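Local coordinates for protein serine protease inhibitor 4, isoform B (Drosophila melanogaster, PDB 4P0F) that probably inhibits serine and cysteine endopeptidases as a member of the serpin family, and is captured here in its cleaved form, at residues A[16-21]-A[36-41]; A[40-45]-A[64-69]. One frame throughout, in Å; residues are numbered along the deposited sequence.

Contact 1. Residues A[16-21]-A[36-41]; sequences LFSINV and FSPFSI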
ATOM      1  N   LEU A  16      -1.493 -10.438  -6.301  1.00 16.83           N
ATOM      2  CA  LEU A  16      -2.897 -10.808  -6.408  1.00 15.13           C
ATOM      3  C   LEU A  16      -3.715 -10.108  -5.317  1.00 14.22           C
ATOM      4  O   LEU A  16      -4.777  -9.562  -5.593  1.00 15.61           O
ATOM      5  CB  LEU A  16      -3.061 -12.327  -6.328  1.00 15.86           C
ATOM      6  CG  LEU A  16      -4.499 -12.872  -6.373  1.00 16.90           C
ATOM      7  CD1 LEU A  16      -5.288 -12.332  -7.549  1.00 18.24           C
ATOM      8  CD2 LEU A  16      -4.474 -14.377  -6.431  1.00 20.76           C
ATOM      9  N   PHE A  17      -3.218 -10.123  -4.084  1.00 13.61           N
ATOM     10  CA  PHE A  17      -3.846  -9.352  -3.013  1.00 13.54           C
ATOM     11  C   PHE A  17      -4.024  -7.890  -3.422  1.00 15.44           C
ATOM     12  O   PHE A  17      -5.077  -7.294  -3.174  1.00 14.79           O
ATOM     13  CB  PHE A  17      -3.024  -9.447  -1.726  1.00 14.74           C
ATOM     14  CG  PHE A  17      -3.637  -8.716  -0.558  1.00 14.93           C
ATOM     15  CD1 PHE A  17      -4.861  -9.099  -0.058  1.00 14.64           C
ATOM     16  CD2 PHE A  17      -2.988  -7.643   0.029  1.00 16.38           C
ATOM     17  CE1 PHE A  17      -5.428  -8.440   1.019  1.00 16.73           C
ATOM     18  CE2 PHE A  17      -3.554  -6.978   1.102  1.00 18.10           C
ATOM     19  CZ  PHE A  17      -4.783  -7.382   1.587  1.00 15.36           C
ATOM     20  N   SER A  18      -3.014  -7.332  -4.088  1.00 13.74           N
ATOM     21  CA  SER A  18      -3.051  -5.939  -4.519  1.00 14.58           C
ATOM     22  C   SER A  18      -4.217  -5.657  -5.459  1.00 16.33           C
ATOM     23  O   SER A  18      -4.955  -4.691  -5.267  1.00 17.43           O
ATOM     24  CB  SER A  18      -1.749  -5.545  -5.221  1.00 18.50           C
ATOM     25  OG  SER A  18      -0.621  -5.692  -4.378  1.00 21.07           O
ATOM     26  N   ILE A  19      -4.374  -6.470  -6.502  1.00 16.35           N
ATOM     27  CA  ILE A  19      -5.446  -6.214  -7.444  1.00 16.51           C
ATOM     28  C   ILE A  19      -6.793  -6.510  -6.793  1.00 17.71           C
ATOM     29  O   ILE A  19      -7.788  -5.873  -7.128  1.00 18.50           O
ATOM     30  CB  ILE A  19      -5.260  -7.013  -8.767  1.00 28.99           C
ATOM     31  CG1 ILE A  19      -5.262  -8.519  -8.534  1.00 35.86           C
ATOM     32  CG2 ILE A  19      -3.956  -6.602  -9.419  1.00 36.67           C
ATOM     33  CD1 ILE A  19      -5.327  -9.330  -9.816  1.00 85.90           C
ATOM     34  N   ASN A  20      -6.832  -7.450  -5.843  1.00 17.19           N
ATOM     35  CA  ASN A  20      -8.068  -7.702  -5.108  1.00 18.60           C
ATOM     36  C   ASN A  20      -8.508  -6.455  -4.338  1.00 16.97           C
ATOM     37  O   ASN A  20      -9.672  -6.046  -4.409  1.00 19.15           O
ATOM     38  CB  ASN A  20      -7.900  -8.876  -4.140  1.00 16.39           C
ATOM     39  CG  ASN A  20      -7.751 -10.216  -4.846  1.00 18.64           C
ATOM     40  OD1 ASN A  20      -7.950 -10.338  -6.056  1.00 18.11           O
ATOM     41  ND2 ASN A  20      -7.449 -11.246  -4.066  1.00 17.09           N
ATOM     42  N   VAL A  21      -7.573  -5.852  -3.610  1.00 16.02           N
ATOM     43  CA  VAL A  21      -7.862  -4.654  -2.815  1.00 16.25           C
ATOM     44  C   VAL A  21      -8.220  -3.469  -3.723  1.00 17.28           C
ATOM     45  O   VAL A  21      -9.192  -2.747  -3.473  1.00 18.72           O
ATOM     46  CB  VAL A  21      -6.664  -4.297  -1.911  1.00 15.97           C
ATOM     47  CG1 VAL A  21      -6.852  -2.925  -1.274  1.00 16.23           C
ATOM     48  CG2 VAL A  21      -6.486  -5.366  -0.828  1.00 15.02           C
ATOM     49  N   PHE A  36      -2.488   3.488  -2.564  1.00 14.64           N
ATOM     50  CA  PHE A  36      -2.351   2.678  -1.364  1.00 13.76           C
ATOM     51  C   PHE A  36      -1.106   1.815  -1.464  1.00 14.11           C
ATOM     52  O   PHE A  36      -0.541   1.645  -2.546  1.00 12.91           O
ATOM     53  CB  PHE A  36      -3.610   1.814  -1.124  1.00 14.08           C
ATOM     54  CG  PHE A  36      -3.796   0.663  -2.104  1.00 14.17           C
ATOM     55  CD1 PHE A  36      -4.285   0.879  -3.374  1.00 19.00           C
ATOM     56  CD2 PHE A  36      -3.530  -0.641  -1.711  1.00 19.08           C
ATOM     57  CE1 PHE A  36      -4.476  -0.185  -4.255  1.00 18.23           C
ATOM     58  CE2 PHE A  36      -3.712  -1.704  -2.585  1.00 20.65           C
ATOM     59  CZ  PHE A  36      -4.184  -1.472  -3.858  1.00 18.08           C
ATOM     60  N   SER A  37      -0.651   1.315  -0.315  1.00 16.88           N
ATOM     61  CA  SER A  37       0.452   0.370  -0.275  1.00 11.33           C
ATOM     62  C   SER A  37      -0.068  -1.012   0.076  1.00 14.41           C
ATOM     63  O   SER A  37      -0.389  -1.276   1.242  1.00 13.15           O
ATOM     64  CB  SER A  37       1.508   0.785   0.737  1.00 15.25           C
ATOM     65  OG  SER A  37       2.498  -0.222   0.855  1.00 15.50           O
ATOM     66  N   PRO A  38      -0.164  -1.898  -0.921  1.00 13.97           N
ATOM     67  CA  PRO A  38      -0.628  -3.252  -0.588  1.00 11.75           C
ATOM     68  C   PRO A  38       0.343  -3.970   0.342  1.00 12.98           C
ATOM     69  O   PRO A  38      -0.090  -4.756   1.203  1.00 13.95           O
ATOM     70  CB  PRO A  38      -0.734  -3.940  -1.953  1.00 14.27           C
ATOM     71  CG  PRO A  38       0.077  -3.145  -2.883  1.00 16.09           C
ATOM     72  CD  PRO A  38       0.079  -1.735  -2.368  1.00 15.11           C
ATOM     73  N   PHE A  39       1.632  -3.681   0.202  1.00 13.66           N
ATOM     74  CA  PHE A  39       2.642  -4.298   1.050  1.00 11.87           C
ATOM     75  C   PHE A  39       2.406  -3.943   2.515  1.00 15.15           C
ATOM     76  O   PHE A  39       2.536  -4.797   3.406  1.00 15.77           O
ATOM     77  CB  PHE A  39       4.049  -3.874   0.646  1.00 13.74           C
ATOM     78  CG  PHE A  39       5.119  -4.496   1.494  1.00 15.73           C
ATOM     79  CD1 PHE A  39       5.530  -3.891   2.667  1.00 21.51           C
ATOM     80  CD2 PHE A  39       5.680  -5.713   1.148  1.00 24.91           C
ATOM     81  CE1 PHE A  39       6.494  -4.481   3.470  1.00 20.14           C
ATOM     82  CE2 PHE A  39       6.647  -6.301   1.947  1.00 27.43           C
ATOM     83  CZ  PHE A  39       7.052  -5.677   3.113  1.00 25.70           C
ATOM     84  N   SER A  40       2.088  -2.678   2.768  1.00 13.73           N
ATOM     85  CA  SER A  40       1.833  -2.204   4.124  1.00 15.14           C
ATOM     86  C   SER A  40       0.614  -2.897   4.729  1.00 13.81           C
ATOM     87  O   SER A  40       0.622  -3.312   5.905  1.00 15.96           O
ATOM     88  CB  SER A  40       1.639  -0.683   4.114  1.00 14.53           C
ATOM     89  OG  SER A  40       1.247  -0.184   5.372  1.00 15.89           O
ATOM     90  N   ILE A  41      -0.436  -3.010   3.929  1.00 14.79           N
ATOM     91  CA  ILE A  41      -1.667  -3.634   4.381  1.00 13.38           C
ATOM     92  C   ILE A  41      -1.436  -5.109   4.687  1.00 15.59           C
ATOM     93  O   ILE A  41      -1.839  -5.592   5.749  1.00 13.29           O
ATOM     94  CB  ILE A  41      -2.791  -3.465   3.329  1.00 13.06           C
ATOM     95  CG1 ILE A  41      -3.132  -1.977   3.171  1.00 14.25           C
ATOM     96  CG2 ILE A  41      -4.038  -4.245   3.726  1.00 15.85           C
ATOM     97  CD1 ILE A  41      -3.935  -1.657   1.951  1.00 15.28           C
TER

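Contact 2. Residues A[40-45]-A[64-69]; sequences SIQTCA and LGLASS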
ATOM      1  N   SER A  40       2.088  -2.678   2.768  1.00 13.73           N
ATOM      2  CA  SER A  40       1.833  -2.204   4.124  1.00 15.14           C
ATOM      3  C   SER A  40       0.614  -2.897   4.729  1.00 13.81           C
ATOM      4  O   SER A  40       0.622  -3.312   5.905  1.00 15.96           O
ATOM      5  CB  SER A  40       1.639  -0.683   4.114  1.00 14.53           C
ATOM      6  OG  SER A  40       1.247  -0.184   5.372  1.00 15.89           O
ATOM      7  N   ILE A  41      -0.436  -3.010   3.929  1.00 14.79           N
ATOM      8  CA  ILE A  41      -1.667  -3.634   4.381  1.00 13.38           C
ATOM      9  C   ILE A  41      -1.436  -5.109   4.687  1.00 15.59           C
ATOM     10  O   ILE A  41      -1.839  -5.592   5.749  1.00 13.29           O
ATOM     11  CB  ILE A  41      -2.791  -3.465   3.329  1.00 13.06           C
ATOM     12  CG1 ILE A  41      -3.132  -1.977   3.171  1.00 14.25           C
ATOM     13  CG2 ILE A  41      -4.038  -4.245   3.726  1.00 15.85           C
ATOM     14  CD1 ILE A  41      -3.935  -1.657   1.951  1.00 15.28           C
ATOM     15  N   GLN A  42      -0.809  -5.836   3.767  1.00 12.86           N
ATOM     16  CA  GLN A  42      -0.599  -7.271   3.979  1.00 13.83           C
ATOM     17  C   GLN A  42       0.305  -7.542   5.188  1.00 12.95           C
ATOM     18  O   GLN A  42       0.058  -8.471   5.967  1.00 13.99           O
ATOM     19  CB  GLN A  42      -0.001  -7.922   2.743  1.00 13.55           C
ATOM     20  CG  GLN A  42      -0.178  -9.428   2.699  1.00 14.91           C
ATOM     21  CD  GLN A  42       0.706 -10.101   1.668  1.00 14.35           C
ATOM     22  OE1 GLN A  42       1.902  -9.830   1.583  1.00 15.01           O
ATOM     23  NE2 GLN A  42       0.117 -10.996   0.878  1.00 14.58           N
ATOM     24  N   THR A  43       1.339  -6.719   5.352  1.00 13.71           N
ATOM     25  CA  THR A  43       2.280  -6.864   6.453  1.00 13.50           C
ATOM     26  C   THR A  43       1.581  -6.633   7.782  1.00 17.11           C
ATOM     27  O   THR A  43       1.733  -7.426   8.713  1.00 15.11           O
ATOM     28  CB  THR A  43       3.463  -5.889   6.299  1.00 12.49           C
ATOM     29  OG1 THR A  43       4.144  -6.179   5.074  1.00 15.68           O
ATOM     30  CG2 THR A  43       4.450  -6.036   7.445  1.00 14.45           C
ATOM     31  N   CYS A  44       0.790  -5.569   7.869  1.00 13.73           N
ATOM     32  CA  CYS A  44       0.109  -5.251   9.126  1.00 13.37           C
ATOM     33  C   CYS A  44      -0.862  -6.366   9.485  1.00 14.82           C
ATOM     34  O   CYS A  44      -0.927  -6.815  10.636  1.00 15.32           O
ATOM     35  CB  CYS A  44      -0.637  -3.930   9.026  1.00 17.42           C
ATOM     36  SG  CYS A  44      -1.280  -3.391  10.627  1.00 20.64           S
ATOM     37  N   ALA A  45      -1.609  -6.829   8.494  1.00 13.76           N
ATOM     38  CA  ALA A  45      -2.596  -7.876   8.726  1.00 14.02           C
ATOM     39  C   ALA A  45      -1.937  -9.220   9.045  1.00 14.09           C
ATOM     40  O   ALA A  45      -2.485 -10.014   9.825  1.00 15.30           O
ATOM     41  CB  ALA A  45      -3.510  -8.004   7.530  1.00 16.39           C
ATOM     42  N   LEU A  64      -5.397 -13.146   2.644  1.00 17.40           N
ATOM     43  CA  LEU A  64      -4.184 -12.359   2.388  1.00 17.12           C
ATOM     44  C   LEU A  64      -3.228 -13.056   1.422  1.00 17.87           C
ATOM     45  O   LEU A  64      -2.338 -12.422   0.835  1.00 18.32           O
ATOM     46  CB  LEU A  64      -3.447 -12.088   3.701  1.00 13.87           C
ATOM     47  CG  LEU A  64      -4.200 -11.281   4.758  1.00 17.08           C
ATOM     48  CD1 LEU A  64      -3.431 -11.295   6.069  1.00 18.08           C
ATOM     49  CD2 LEU A  64      -4.428  -9.862   4.268  1.00 18.28           C
ATOM     50  N   GLY A  65      -3.404 -14.367   1.256  1.00 18.22           N
ATOM     51  CA  GLY A  65      -2.509 -15.144   0.418  1.00 16.48           C
ATOM     52  C   GLY A  65      -1.179 -15.404   1.108  1.00 17.02           C
ATOM     53  O   GLY A  65      -0.125 -15.328   0.488  1.00 23.65           O
ATOM     54  N   LEU A  66      -1.218 -15.715   2.399  1.00 15.99           N
ATOM     55  CA  LEU A  66       0.022 -15.940   3.128  1.00 15.22           C
ATOM     56  C   LEU A  66       0.653 -17.279   2.734  1.00 21.75           C
ATOM     57  O   LEU A  66       0.003 -18.127   2.115  1.00 21.75           O
ATOM     58  CB  LEU A  66      -0.221 -15.867   4.636  1.00 16.03           C
ATOM     59  CG  LEU A  66      -0.853 -14.560   5.138  1.00 16.33           C
ATOM     60  CD1 LEU A  66      -0.880 -14.531   6.657  1.00 19.08           C
ATOM     61  CD2 LEU A  66      -0.107 -13.329   4.617  1.00 18.14           C
ATOM     62  N   ALA A  67       1.926 -17.454   3.090  1.00 19.81           N
ATOM     63  CA  ALA A  67       2.747 -18.546   2.564  1.00 22.21           C
ATOM     64  C   ALA A  67       2.255 -19.930   2.983  1.00 23.28           C
ATOM     65  O   ALA A  67       2.408 -20.909   2.250  1.00 28.62           O
ATOM     66  CB  ALA A  67       4.196 -18.365   3.001  1.00 27.47           C
ATOM     67  N   SER A  68       1.669 -20.010   4.166  1.00 23.43           N
ATOM     68  CA  SER A  68       1.194 -21.286   4.684  1.00 26.07           C
ATOM     69  C   SER A  68       0.305 -21.019   5.882  1.00 23.67           C
ATOM     70  O   SER A  68      -0.047 -19.871   6.152  1.00 26.43           O
ATOM     71  CB  SER A  68       2.362 -22.193   5.080  1.00 32.68           C
ATOM     72  OG  SER A  68       2.951 -21.757   6.296  1.00 32.52           O
ATOM     73  N   SER A  69      -0.047 -22.078   6.600  1.00 26.59           N
ATOM     74  CA  SER A  69      -0.849 -21.938   7.809  1.00 23.73           C
ATOM     75  C   SER A  69       0.017 -21.874   9.066  1.00 28.69           C
ATOM     76  O   SER A  69      -0.500 -21.763  10.178  1.00 29.86           O
ATOM     77  CB  SER A  69      -1.832 -23.099   7.919  1.00 28.59           C
ATOM     78  OG  SER A  69      -1.136 -24.330   7.967  1.00 31.88           O
TER

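Contact 1. Residues A[16-21]-A[36-41]
The backbones come nearest where S18, midway along helix 6-28, faces P38, the first residue of helix 38-49, with 5.3 Å between S18 CA and P38 CA. S18 brings its hydroxyl to the edge of the proline ring, at the CB-CG bond. OG stands beside the backbone N (chi1 -60°), and the tight spot is the 3.0 Å from S18 OG to P38 CB, with P38 CG equally near. This hydroxyl is hydrogen-bonded to L14 O one turn back, which ties it to its own helix while the oxygen abuts P38. On the strand side of P38, the F36 ring reaches back to helix 6-28. It turns its edge to S18 O, which lies in the ring plane 3.6 Å from F36 CZ, while V21 CG1 meets F36 CE2 obliquely at 3.6 Å. The sequence S37-P38-F39-S40 is the SPxS start of serpin helix B, in the shutter region behind the central sheet: S37 caps the helix, its OG accepting from S40 N at 3.1 Å, and S40 OG bonds to N167 and T335. One turn on, I41 CG2 comes to the edge of the F17 ring, in its plane and 3.8 Å from F17 CE2, the two side chains crossing at about a right angle. V21 CG2 of the same helix lies over one face of that ring, 3.6 Å above its plane and displaced to the rim.

Contact 2. Residues A[40-45]-A[64-69]
Q42 and A45, one turn apart on helix 38-49, meet L64, the last residue of helix 54-64. In serpin terms, helix B here receives the C-terminal end of helix C and the start of the loop that leads to helix 71-84. The Q42 side chain runs outward from CB in an extended course: CG is anti to the backbone N (chi1 -161°) and CD continues the line (chi2 -165°). CG is the apolar part of the contact, lying 4.3 Å from L64 CB and equally far from L66 CD2, between the last helical residue and the loop beyond it. CD passes 3.9 Å from L64 O, and the amide nitrogen then closes on that carbonyl, with the partner almost in the amide plane. The bond gives the L64 carbonyl at the helix end a side-chain donor in a largely buried place. F10 and L14 of helix 6-28 and F78 of helix 71-84 also touch this side chain. The chain turns away directly after L64, where G65 has positive phi. One turn further along helix 38-49, A45 CB fits against the forked end of L64, 3.6 Å from CD1 and 3.9 Å from CD2, and CD1 also nears A45 C. The one hydrogen bond between the two segments, from Q42 NE2 to L64 O, spans 2.8 Å, with the donor tilted 28° from the carbonyl plane.

In the fold
Contacts 1 and 2 lie about 10 Å apart, centre to centre, on successive turns of helix 38-49, and share S40 and I41. They touch through F17: its CZ lies 3.7 Å from L64 CD2, and its CE2 lies 4.0 Å from Q42 N, so one ring of helix 6-28 fills the corner between helices 38-49 and 54-64. Strand 328-341, between strands 161-174 and 311-324, is probably the inserted reactive loop expected of a cleaved serpin. Helix 38-49 touches this strand from the residues of both contacts: I41 packs on T335, and C44 on T335 and M337, while Q42 and A45 of the same helix meet L64.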